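Local structure of CRISPR-associated endonuclease Cas12b (Alicyclobacillus acidoterrestris, 5U31) at residues W24-E29 with V203-L208; K28-G33 with R219-Q224; Y195-M200 with A213-D218. The protein is an RNA-guided CRISPR endonuclease that recognises a protospacer adjacent motif in invading DNA and cleaves that DNA with a RuvC nuclease domain. The protein carries 3 engineered substitutions. One frame throughout, in Å; residues are numbered along the deposited sequence.

How the contacts relate
All three contacts lie within the REC1 domain. Contacts 1 and 2 follow one another along helix 17-45 and share Lys28 and Glu29, with centres about 11 Å apart. Contact 3 is centred about 9 Å from each. Tyr195 joins it to both: its OH is 2.7 Å from Glu29 OE1, and its CD1 is 3.7 Å from the selenium of Met221. A second tie to contact 1 is Lys206 O to Arg215 NH2, at 2.6 Å. Contacts 2 and 3 use the start of helix 216-257, just before which Ala213 N and Val214 N bind OP1 of DG5 of chain D. Between side chains, PAM-binding Asn401 is about 10 Å from Asp220 and about 12 Å from Arg215.

Contact 1. Residues W24-E29 with V203-L208; sequences WKLHKE and VEWKPL
Glu29 and Val203 bring helix 17-45 against the loop that precedes helix 216-257, and the carboxylate side chain of Glu29 shows how. Its CB leaves the helix in the direction of the loop. CG, anti to the carbonyl carbon (chi1 -70°), meets Val203 CG2 at 3.9 Å. A bend at chi2 (-66°) places CD 3.8 Å from that same methyl. At the tip the two oxygens part company: OE2 stays 3.7 Å from Val203 CG2, whereas OE1 comes 4.3 Å from Trp205 CZ2, at the edge of the indole and near its plane. The polar partner of OE1 is the hydroxyl of Tyr195, and OE2 forms a long ion pair with Lys25 NZ, 3.4 Å away.

Lys25 reaches the valine from the preceding helical turn. Its chain bends at chi2, and its CE touches Val203 CG2 at 3.7 Å, so the lysine's CE and the glutamate meet the same methyl from neighbouring directions. Leu26 adds a looser apolar touch, CD1 to Trp205 CH2 at 4.4 Å, also at the ring edge.

The loop prepares this surface itself. Glu204 is the centre of an inverse gamma turn, closed by a weak bond from Trp205 N to Val203 O, and Val203 CG1 lies 3.8 Å above the Trp205 ring plane, over its centre. From two strands of the WED-II domain, Leu425 packs on Leu26, Val203 and Trp205, and Ala432 on Lys25 and Val203, which makes this a place where REC1 and WED-II adjoin.

Across the two segments the contact therefore rests on van der Waals packing, while the polar tips turn to partners beside it. The nearby Lys25 ammonium and the Tyr195 hydroxyl would be expected to favour the ionised form of the largely buried Glu29 carboxylate.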
loop_
_atom_site.group_PDB
_atom_site.type_symbol
_atom_site.label_atom_id
_atom_site.label_comp_id
_atom_site.label_asym_id
_atom_site.label_seq_id
_atom_site.Cartn_x
_atom_site.Cartn_y
_atom_site.Cartn_z
ATOM N N TRP A 24 25.706 10.979 -20.563
ATOM C CA TRP A 24 25.537 9.534 -20.625
ATOM C C TRP A 24 26.824 8.820 -20.247
ATOM O O TRP A 24 26.798 7.834 -19.498
ATOM C CB TRP A 24 25.071 9.106 -22.015
ATOM C CG TRP A 24 24.971 7.619 -22.153
ATOM C CD1 TRP A 24 25.729 6.816 -22.953
ATOM C CD2 TRP A 24 24.074 6.751 -21.450
ATOM N NE1 TRP A 24 25.351 5.504 -22.803
ATOM C CE2 TRP A 24 24.337 5.437 -21.883
ATOM C CE3 TRP A 24 23.068 6.960 -20.503
ATOM C CZ2 TRP A 24 23.632 4.338 -21.400
ATOM C CZ3 TRP A 24 22.372 5.868 -20.023
ATOM C CH2 TRP A 24 22.657 4.573 -20.472
ATOM N N LYS A 25 27.962 9.300 -20.754
ATOM C CA LYS A 25 29.238 8.711 -20.372
ATOM C C LYS A 25 29.459 8.830 -18.873
ATOM O O LYS A 25 29.906 7.879 -18.223
ATOM C CB LYS A 25 30.375 9.381 -21.140
ATOM C CG LYS A 25 31.750 8.838 -20.810
ATOM C CD LYS A 25 31.910 7.410 -21.284
ATOM C CE LYS A 25 33.326 6.924 -21.063
ATOM N NZ LYS A 25 33.492 5.505 -21.469
ATOM N N LEU A 26 29.134 9.994 -18.305
ATOM C CA LEU A 26 29.247 10.175 -16.864
ATOM C C LEU A 26 28.358 9.194 -16.114
ATOM O O LEU A 26 28.726 8.721 -15.034
ATOM C CB LEU A 26 28.890 11.615 -16.501
ATOM C CG LEU A 26 29.099 12.054 -15.056
ATOM C CD1 LEU A 26 30.558 11.884 -14.667
ATOM C CD2 LEU A 26 28.643 13.497 -14.869
ATOM N N HIS A 27 27.198 8.862 -16.680
ATOM C CA HIS A 27 26.318 7.889 -16.047
ATOM C C HIS A 27 26.947 6.499 -16.027
ATOM O O HIS A 27 26.899 5.807 -15.004
ATOM C CB HIS A 27 24.971 7.868 -16.764
ATOM C CG HIS A 27 24.061 6.772 -16.307
ATOM N ND1 HIS A 27 23.285 6.875 -15.173
ATOM C CD2 HIS A 27 23.812 5.545 -16.824
ATOM C CE1 HIS A 27 22.592 5.762 -15.016
ATOM N NE2 HIS A 27 22.895 4.938 -16.003
ATOM N N LYS A 28 27.540 6.071 -17.147
ATOM C CA LYS A 28 28.202 4.769 -17.176
ATOM C C LYS A 28 29.414 4.728 -16.259
ATOM O O LYS A 28 29.733 3.671 -15.702
ATOM C CB LYS A 28 28.634 4.413 -18.598
ATOM C CG LYS A 28 27.524 4.398 -19.624
ATOM C CD LYS A 28 27.987 3.710 -20.904
ATOM C CE LYS A 28 29.344 4.220 -21.372
ATOM N NZ LYS A 28 29.910 3.367 -22.460
ATOM N N GLU A 29 30.105 5.860 -16.100
ATOM C CA GLU A 29 31.290 5.907 -15.253
ATOM C C GLU A 29 30.923 5.755 -13.785
ATOM O O GLU A 29 31.543 4.970 -13.057
ATOM C CB GLU A 29 32.045 7.217 -15.481
ATOM C CG GLU A 29 32.741 7.332 -16.826
ATOM C CD GLU A 29 33.859 6.334 -16.978
ATOM O OE1 GLU A 29 34.543 6.076 -15.977
ATOM O OE2 GLU A 29 34.051 5.799 -18.089
ATOM N N VAL A 203 38.020 8.185 -19.660
ATOM C CA VAL A 203 37.743 9.616 -19.690
ATOM C C VAL A 203 39.025 10.379 -19.391
ATOM O O VAL A 203 39.743 10.061 -18.437
ATOM C CB VAL A 203 36.636 9.972 -18.684
ATOM C CG1 VAL A 203 36.352 11.458 -18.711
ATOM C CG2 VAL A 203 35.367 9.182 -18.981
ATOM N N GLU A 204 39.321 11.389 -20.211
ATOM C CA GLU A 204 40.474 12.262 -19.980
ATOM C C GLU A 204 40.093 13.287 -18.918
ATOM O O GLU A 204 39.676 14.412 -19.204
ATOM C CB GLU A 204 40.919 12.932 -21.273
ATOM C CG GLU A 204 41.362 11.958 -22.343
ATOM C CD GLU A 204 41.751 12.650 -23.633
ATOM O OE1 GLU A 204 41.683 13.898 -23.686
ATOM O OE2 GLU A 204 42.124 11.942 -24.592
ATOM N N TRP A 205 40.233 12.880 -17.661
ATOM C CA TRP A 205 39.877 13.757 -16.562
ATOM C C TRP A 205 40.866 14.914 -16.464
ATOM O O TRP A 205 41.992 14.851 -16.967
ATOM C CB TRP A 205 39.847 12.988 -15.239
ATOM C CG TRP A 205 38.963 11.767 -15.224
ATOM C CD1 TRP A 205 39.349 10.471 -15.405
ATOM C CD2 TRP A 205 37.550 11.735 -14.996
ATOM N NE1 TRP A 205 38.264 9.634 -15.309
ATOM C CE2 TRP A 205 37.146 10.386 -15.060
ATOM C CE3 TRP A 205 36.586 12.717 -14.753
ATOM C CZ2 TRP A 205 35.821 9.994 -14.888
ATOM C CZ3 TRP A 205 35.272 12.326 -14.578
ATOM C CH2 TRP A 205 34.901 10.977 -14.646
ATOM N N LYS A 206 40.425 15.987 -15.817
ATOM C CA LYS A 206 41.332 17.076 -15.491
ATOM C C LYS A 206 42.513 16.526 -14.693
ATOM O O LYS A 206 42.325 15.666 -13.822
ATOM C CB LYS A 206 40.599 18.158 -14.693
ATOM C CG LYS A 206 41.486 19.268 -14.140
ATOM C CD LYS A 206 40.746 20.138 -13.129
ATOM C CE LYS A 206 41.671 21.184 -12.517
ATOM N NZ LYS A 206 41.006 21.963 -11.434
ATOM N N PRO A 207 43.740 16.965 -14.981
ATOM C CA PRO A 207 44.903 16.410 -14.281
ATOM C C PRO A 207 44.823 16.643 -12.781
ATOM O O PRO A 207 44.281 17.645 -12.311
ATOM C CB PRO A 207 46.083 17.167 -14.898
ATOM C CG PRO A 207 45.589 17.614 -16.224
ATOM C CD PRO A 207 44.135 17.919 -16.028
ATOM N N LEU A 208 45.376 15.699 -12.029
ATOM C CA LEU A 208 45.349 15.791 -10.578
ATOM C C LEU A 208 46.278 16.902 -10.092
ATOM O O LEU A 208 47.396 17.057 -10.587
ATOM C CB LEU A 208 45.746 14.450 -9.962
ATOM C CG LEU A 208 44.794 13.272 -10.201
ATOM C CD1 LEU A 208 45.389 11.970 -9.696
ATOM C CD2 LEU A 208 43.452 13.518 -9.541
#

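Contact 2. Residues K28-G33 with R219-Q224; sequences KEVNAG and RDMFQQ. With nucleotides of chain D.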
loop_
_atom_site.group_PDB
_atom_site.type_symbol
_atom_site.label_atom_id
_atom_site.label_comp_id
_atom_site.label_asym_id
_atom_site.label_seq_id
_atom_site.Cartn_x
_atom_site.Cartn_y
_atom_site.Cartn_z
ATOM N N LYS A 28 27.540 6.071 -17.147
ATOM C CA LYS A 28 28.202 4.769 -17.176
ATOM C C LYS A 28 29.414 4.728 -16.259
ATOM O O LYS A 28 29.733 3.671 -15.702
ATOM C CB LYS A 28 28.634 4.413 -18.598
ATOM C CG LYS A 28 27.524 4.398 -19.624
ATOM C CD LYS A 28 27.987 3.710 -20.904
ATOM C CE LYS A 28 29.344 4.220 -21.372
ATOM N NZ LYS A 28 29.910 3.367 -22.460
ATOM N N GLU A 29 30.105 5.860 -16.100
ATOM C CA GLU A 29 31.290 5.907 -15.253
ATOM C C GLU A 29 30.923 5.755 -13.785
ATOM O O GLU A 29 31.543 4.970 -13.057
ATOM C CB GLU A 29 32.045 7.217 -15.481
ATOM C CG GLU A 29 32.741 7.332 -16.826
ATOM C CD GLU A 29 33.859 6.334 -16.978
ATOM O OE1 GLU A 29 34.543 6.076 -15.977
ATOM O OE2 GLU A 29 34.051 5.799 -18.089
ATOM N N VAL A 30 29.926 6.511 -13.327
ATOM C CA VAL A 30 29.553 6.455 -11.919
ATOM C C VAL A 30 28.986 5.086 -11.570
ATOM O O VAL A 30 29.204 4.570 -10.469
ATOM C CB VAL A 30 28.566 7.588 -11.583
ATOM C CG1 VAL A 30 28.085 7.458 -10.154
ATOM C CG2 VAL A 30 29.241 8.934 -11.774
ATOM N N ASN A 31 28.272 4.462 -12.505
ATOM C CA ASN A 31 27.805 3.103 -12.263
ATOM C C ASN A 31 28.970 2.124 -12.214
ATOM O O ASN A 31 29.007 1.240 -11.351
ATOM C CB ASN A 31 26.798 2.689 -13.331
ATOM C CG ASN A 31 25.431 3.275 -13.086
ATOM O OD1 ASN A 31 24.652 2.741 -12.299
ATOM N ND2 ASN A 31 25.132 4.384 -13.753
ATOM N N ALA A 32 29.932 2.261 -13.129
ATOM C CA ALA A 32 31.096 1.382 -13.091
ATOM C C ALA A 32 31.882 1.587 -11.808
ATOM O O ALA A 32 32.336 0.619 -11.187
ATOM C CB ALA A 32 31.983 1.626 -14.306
ATOM N N GLY A 33 32.037 2.844 -11.388
ATOM C CA GLY A 33 32.771 3.119 -10.166
ATOM C C GLY A 33 32.103 2.518 -8.946
ATOM O O GLY A 33 32.756 1.896 -8.107
ATOM N N ARG A 219 34.487 10.206 -4.876
ATOM C CA ARG A 219 33.894 10.307 -3.551
ATOM C C ARG A 219 32.393 10.065 -3.598
ATOM O O ARG A 219 31.827 9.503 -2.653
ATOM C CB ARG A 219 34.221 11.667 -2.942
ATOM C CG ARG A 219 35.703 11.822 -2.653
ATOM C CD ARG A 219 35.964 12.725 -1.467
ATOM N NE ARG A 219 37.149 12.309 -0.720
ATOM C CZ ARG A 219 38.394 12.600 -1.077
ATOM N NH1 ARG A 219 38.622 13.307 -2.175
ATOM N NH2 ARG A 219 39.413 12.187 -0.340
ATOM N N ASP A 220 31.741 10.463 -4.694
ATOM C CA ASP A 220 30.344 10.103 -4.912
ATOM C C ASP A 220 30.192 8.597 -5.091
ATOM O O ASP A 220 29.375 7.957 -4.419
ATOM C CB ASP A 220 29.808 10.857 -6.130
ATOM C CG ASP A 220 28.376 10.484 -6.478
ATOM O OD1 ASP A 220 27.644 9.980 -5.599
ATOM O OD2 ASP A 220 27.982 10.703 -7.644
HETATM N N MSE A 221 30.981 8.013 -5.984
HETATM C CA MSE A 221 30.931 6.581 -6.231
HETATM C C MSE A 221 31.103 5.756 -4.963
HETATM O O MSE A 221 30.408 4.767 -4.767
HETATM C CB MSE A 221 32.005 6.189 -7.231
HETATM C CG MSE A 221 31.837 6.819 -8.577
HETATM SE SE MSE A 221 33.503 6.694 -9.543
HETATM C CE MSE A 221 32.979 7.601 -11.180
ATOM N N PHE A 222 32.033 6.168 -4.102
ATOM C CA PHE A 222 32.340 5.365 -2.927
ATOM C C PHE A 222 31.216 5.429 -1.900
ATOM O O PHE A 222 30.850 4.403 -1.313
ATOM C CB PHE A 222 33.661 5.817 -2.315
ATOM C CG PHE A 222 34.210 4.864 -1.302
ATOM C CD1 PHE A 222 34.613 3.591 -1.672
ATOM C CD2 PHE A 222 34.326 5.240 0.022
ATOM C CE1 PHE A 222 35.116 2.712 -0.742
ATOM C CE2 PHE A 222 34.833 4.362 0.961
ATOM C CZ PHE A 222 35.229 3.098 0.578
ATOM N N GLN A 223 30.648 6.617 -1.669
ATOM C CA GLN A 223 29.534 6.712 -0.733
ATOM C C GLN A 223 28.360 5.852 -1.180
ATOM O O GLN A 223 27.752 5.148 -0.367
ATOM C CB GLN A 223 29.084 8.161 -0.567
ATOM C CG GLN A 223 27.921 8.292 0.397
ATOM C CD GLN A 223 27.467 9.716 0.608
ATOM O OE1 GLN A 223 28.200 10.667 0.325
ATOM N NE2 GLN A 223 26.242 9.873 1.104
ATOM N N GLN A 224 28.030 5.883 -2.473
ATOM C CA GLN A 224 26.883 5.127 -2.954
ATOM C C GLN A 224 27.114 3.625 -2.877
ATOM O O GLN A 224 26.143 2.859 -2.888
ATOM C CB GLN A 224 26.536 5.551 -4.382
ATOM C CG GLN A 224 25.930 6.946 -4.448
ATOM C CD GLN A 224 25.311 7.267 -5.792
ATOM O OE1 GLN A 224 24.275 6.716 -6.160
ATOM N NE2 GLN A 224 25.940 8.174 -6.530
ATOM P P DG D 5 42.117 14.481 -2.391
ATOM O OP1 DG D 5 43.028 13.471 -2.976
ATOM O OP2 DG D 5 40.655 14.269 -2.423
ATOM O "O5'" DG D 5 42.522 14.650 -0.867
ATOM C "C5'" DG D 5 43.866 14.778 -0.517
ATOM C "C4'" DG D 5 43.987 15.019 0.964
ATOM O "O4'" DG D 5 43.123 16.120 1.340
ATOM C "C3'" DG D 5 43.582 13.845 1.840
ATOM O "O3'" DG D 5 44.467 13.780 2.926
ATOM C "C2'" DG D 5 42.164 14.214 2.282
ATOM C "C1'" DG D 5 42.260 15.726 2.378
ATOM N N9 DG D 5 40.987 16.419 2.186
ATOM C C8 DG D 5 40.055 16.180 1.208
ATOM N N7 DG D 5 39.017 16.967 1.279
ATOM C C5 DG D 5 39.282 17.787 2.364
ATOM C C6 DG D 5 38.515 18.837 2.920
ATOM O O6 DG D 5 37.410 19.269 2.547
ATOM N N1 DG D 5 39.148 19.408 4.019
ATOM C C2 DG D 5 40.365 19.018 4.515
ATOM N N2 DG D 5 40.813 19.690 5.585
ATOM N N3 DG D 5 41.092 18.036 4.004
ATOM C C4 DG D 5 40.490 17.466 2.934
#
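Met221 and Gly33 mark the crossing of two REC1 helices, 17-45 and 216-257, whose short segments cross at a signed angle of -48° with axes 8.9 Å apart. Gly33 CA and Met221 CA are 5.6 Å apart, the nearest such pair.

Van der Waals packing carries the interface. Met221, a selenomethionine, sets its CB toward the other helix and stays extended beyond CG. Its selenium lies 3.7 Å from Gly33 CA, where the absence of a side chain leaves room. Its CE meets Glu29 O at 3.5 Å and Val30 CG2 at 4.0 Å, so the tip rests on backbone and methyl. Val30 CG1 is 4.1 Å from both Met221 CG and Asp220 OD2, and the valine crosses the aspartate side chain at about a right angle.

DNA contacts come from neighbouring positions. Arg219 approaches the phosphate of DG5 of chain D, too closely in the model to define a bond, and Gln223 NE2 is hydrogen-bonded to another DNA phosphate.

Two bonds tie the helix to WED-II, Arg394 N to Asp220 OD2 and Gln224 NE2 to Trp392 O. Within the helix, Gln224 NE2 gives to Asp220 OD1 at 2.7 Å, 32° out of the carboxylate plane on its syn side.

Contact 3. Residues Y195-M200 with A213-D218; sequences YTDSEM and AVRTWD. With nucleotides of chain D.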
loop_
_atom_site.group_PDB
_atom_site.type_symbol
_atom_site.label_atom_id
_atom_site.label_comp_id
_atom_site.label_asym_id
_atom_site.label_seq_id
_atom_site.Cartn_x
_atom_site.Cartn_y
_atom_site.Cartn_z
ATOM N N TYR A 195 39.067 5.057 -8.888
ATOM C CA TYR A 195 38.446 4.660 -10.147
ATOM C C TYR A 195 38.789 5.621 -11.279
ATOM O O TYR A 195 39.146 5.193 -12.382
ATOM C CB TYR A 195 36.929 4.560 -9.991
ATOM C CG TYR A 195 36.256 4.284 -11.315
ATOM C CD1 TYR A 195 35.782 5.322 -12.107
ATOM C CD2 TYR A 195 36.133 2.988 -11.794
ATOM C CE1 TYR A 195 35.196 5.076 -13.323
ATOM C CE2 TYR A 195 35.541 2.734 -13.013
ATOM C CZ TYR A 195 35.074 3.781 -13.773
ATOM O OH TYR A 195 34.482 3.536 -14.991
ATOM N N THR A 196 38.657 6.927 -11.038
ATOM C CA THR A 196 38.949 7.881 -12.102
ATOM C C THR A 196 40.413 7.826 -12.506
ATOM O O THR A 196 40.737 7.991 -13.686
ATOM C CB THR A 196 38.567 9.304 -11.690
ATOM O OG1 THR A 196 39.208 9.646 -10.455
ATOM C CG2 THR A 196 37.064 9.430 -11.535
ATOM N N ASP A 197 41.306 7.571 -11.557
ATOM C CA ASP A 197 42.735 7.496 -11.849
ATOM C C ASP A 197 43.182 6.040 -11.967
ATOM O O ASP A 197 44.076 5.574 -11.270
ATOM C CB ASP A 197 43.528 8.243 -10.780
ATOM C CG ASP A 197 44.982 8.412 -11.149
ATOM O OD1 ASP A 197 45.822 7.665 -10.610
ATOM O OD2 ASP A 197 45.281 9.275 -12.000
ATOM N N SER A 198 42.543 5.314 -12.881
ATOM C CA SER A 198 42.822 3.896 -13.050
ATOM C C SER A 198 42.462 3.477 -14.466
ATOM O O SER A 198 41.673 4.138 -15.142
ATOM C CB SER A 198 42.044 3.047 -12.041
ATOM O OG SER A 198 40.679 2.970 -12.411
ATOM N N GLU A 199 43.027 2.347 -14.898
ATOM C CA GLU A 199 42.810 1.878 -16.262
ATOM C C GLU A 199 41.350 1.572 -16.570
ATOM O O GLU A 199 41.028 1.312 -17.734
ATOM C CB GLU A 199 43.642 0.627 -16.544
ATOM C CG GLU A 199 45.137 0.860 -16.685
ATOM C CD GLU A 199 45.885 -0.412 -17.057
ATOM O OE1 GLU A 199 45.250 -1.490 -17.103
ATOM O OE2 GLU A 199 47.106 -0.335 -17.307
HETATM N N MSE A 200 40.468 1.595 -15.577
HETATM C CA MSE A 200 39.058 1.270 -15.787
HETATM C C MSE A 200 38.292 2.315 -16.584
HETATM O O MSE A 200 37.336 1.985 -17.288
HETATM C CB MSE A 200 38.366 1.073 -14.444
HETATM C CG MSE A 200 38.300 -0.362 -13.981
HETATM SE SE MSE A 200 37.898 -0.456 -12.084
HETATM C CE MSE A 200 39.716 -0.483 -11.389
ATOM N N ALA A 213 44.894 12.661 -5.017
ATOM C CA ALA A 213 44.751 11.361 -5.656
ATOM C C ALA A 213 43.317 10.998 -5.983
ATOM O O ALA A 213 43.105 10.148 -6.857
ATOM C CB ALA A 213 45.350 10.253 -4.780
ATOM N N VAL A 214 42.332 11.621 -5.339
ATOM C CA VAL A 214 40.926 11.263 -5.469
ATOM C C VAL A 214 40.161 12.449 -6.043
ATOM O O VAL A 214 40.373 13.594 -5.627
ATOM C CB VAL A 214 40.336 10.840 -4.107
ATOM C CG1 VAL A 214 38.859 10.536 -4.232
ATOM C CG2 VAL A 214 41.078 9.643 -3.555
ATOM N N ARG A 215 39.278 12.176 -6.996
ATOM C CA ARG A 215 38.396 13.182 -7.568
ATOM C C ARG A 215 37.017 13.105 -6.925
ATOM O O ARG A 215 36.612 12.066 -6.398
ATOM C CB ARG A 215 38.274 13.001 -9.081
ATOM C CG ARG A 215 39.560 13.240 -9.830
ATOM C CD ARG A 215 39.362 13.053 -11.313
ATOM N NE ARG A 215 40.534 13.473 -12.073
ATOM C CZ ARG A 215 41.588 12.700 -12.305
ATOM N NH1 ARG A 215 41.622 11.463 -11.833
ATOM N NH2 ARG A 215 42.608 13.165 -13.007
ATOM N N THR A 216 36.290 14.228 -6.981
ATOM C CA THR A 216 34.957 14.272 -6.387
ATOM C C THR A 216 34.054 13.190 -6.958
ATOM O O THR A 216 33.160 12.695 -6.262
ATOM C CB THR A 216 34.314 15.646 -6.596
ATOM O OG1 THR A 216 34.091 15.868 -7.992
ATOM C CG2 THR A 216 35.206 16.740 -6.056
ATOM N N TRP A 217 34.271 12.810 -8.218
ATOM C CA TRP A 217 33.487 11.732 -8.807
ATOM C C TRP A 217 33.704 10.430 -8.049
ATOM O O TRP A 217 32.755 9.671 -7.820
ATOM C CB TRP A 217 33.846 11.572 -10.284
ATOM C CG TRP A 217 33.950 12.879 -11.020
ATOM C CD1 TRP A 217 35.094 13.546 -11.346
ATOM C CD2 TRP A 217 32.867 13.683 -11.502
ATOM N NE1 TRP A 217 34.792 14.712 -12.007
ATOM C CE2 TRP A 217 33.432 14.818 -12.117
ATOM C CE3 TRP A 217 31.476 13.553 -11.475
ATOM C CZ2 TRP A 217 32.654 15.814 -12.702
ATOM C CZ3 TRP A 217 30.705 14.543 -12.055
ATOM C CH2 TRP A 217 31.295 15.658 -12.662
ATOM N N ASP A 218 34.947 10.165 -7.629
ATOM C CA ASP A 218 35.234 8.966 -6.843
ATOM C C ASP A 218 34.562 9.018 -5.475
ATOM O O ASP A 218 34.137 7.985 -4.943
ATOM C CB ASP A 218 36.740 8.789 -6.657
ATOM C CG ASP A 218 37.498 8.822 -7.955
ATOM O OD1 ASP A 218 38.145 9.850 -8.241
ATOM O OD2 ASP A 218 37.453 7.816 -8.687
ATOM P P DG D 5 42.117 14.481 -2.391
ATOM O OP1 DG D 5 43.028 13.471 -2.976
ATOM O OP2 DG D 5 40.655 14.269 -2.423
ATOM O "O5'" DG D 5 42.522 14.650 -0.867
ATOM C "C5'" DG D 5 43.866 14.778 -0.517
ATOM C "C4'" DG D 5 43.987 15.019 0.964
ATOM O "O4'" DG D 5 43.123 16.120 1.340
ATOM C "C3'" DG D 5 43.582 13.845 1.840
ATOM O "O3'" DG D 5 44.467 13.780 2.926
ATOM C "C2'" DG D 5 42.164 14.214 2.282
ATOM C "C1'" DG D 5 42.260 15.726 2.378
ATOM N N9 DG D 5 40.987 16.419 2.186
ATOM C C8 DG D 5 40.055 16.180 1.208
ATOM N N7 DG D 5 39.017 16.967 1.279
ATOM C C5 DG D 5 39.282 17.787 2.364
ATOM C C6 DG D 5 38.515 18.837 2.920
ATOM O O6 DG D 5 37.410 19.269 2.547
ATOM N N1 DG D 5 39.148 19.408 4.019
ATOM C C2 DG D 5 40.365 19.018 4.515
ATOM N N2 DG D 5 40.813 19.690 5.585
ATOM N N3 DG D 5 41.092 18.036 4.004
ATOM C C4 DG D 5 40.490 17.466 2.934
#
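Tyr195 and Asp218 face each other with CA atoms 6.3 Å apart, while the CA atoms of Asp197 and Ala213 are separated by 7.6 Å at the other end. Residues 195-200 are an irregular loop; 213-218 runs from loop into the first turn of helix 216-257, with Arg215 at the N-cap. Just before that cap, the backbone N atoms of Ala213 and Val214 both bond OP1 of DG5 of chain D, at 2.9 and 3.1 Å.

Asp218 organises the side chains. Thr196 N gives a nearly straight bond (2.8 Å, 167°) to the syn lone pair of its OD2. OD1 takes the hydroxyl of Thr196 and, on its anti lone pair, Arg215 N at 2.9 Å. This last bond, from the third helical residue back to the N-cap amide, is one half of a capping box. Three donors thus grip the buried carboxylate at the helix N-terminus, which probably stabilises a negative charge there.

Thr196 OG1 sits between the backbone N and the carbonyl carbon (chi1 55°), which brings it to Asp218 and also in plane with the Arg215 guanidinium, where NH1 makes a weak 3.3 Å bond to it. Arg215 NH2 is held by Lys206 O. On the other branch, Thr196 CG2 packs against Trp217 CB. Asp197 CB approaches the guanidinium edge, 3.9 Å from Arg215 NH1, with its carboxylate nearby but beyond salt-bridge range.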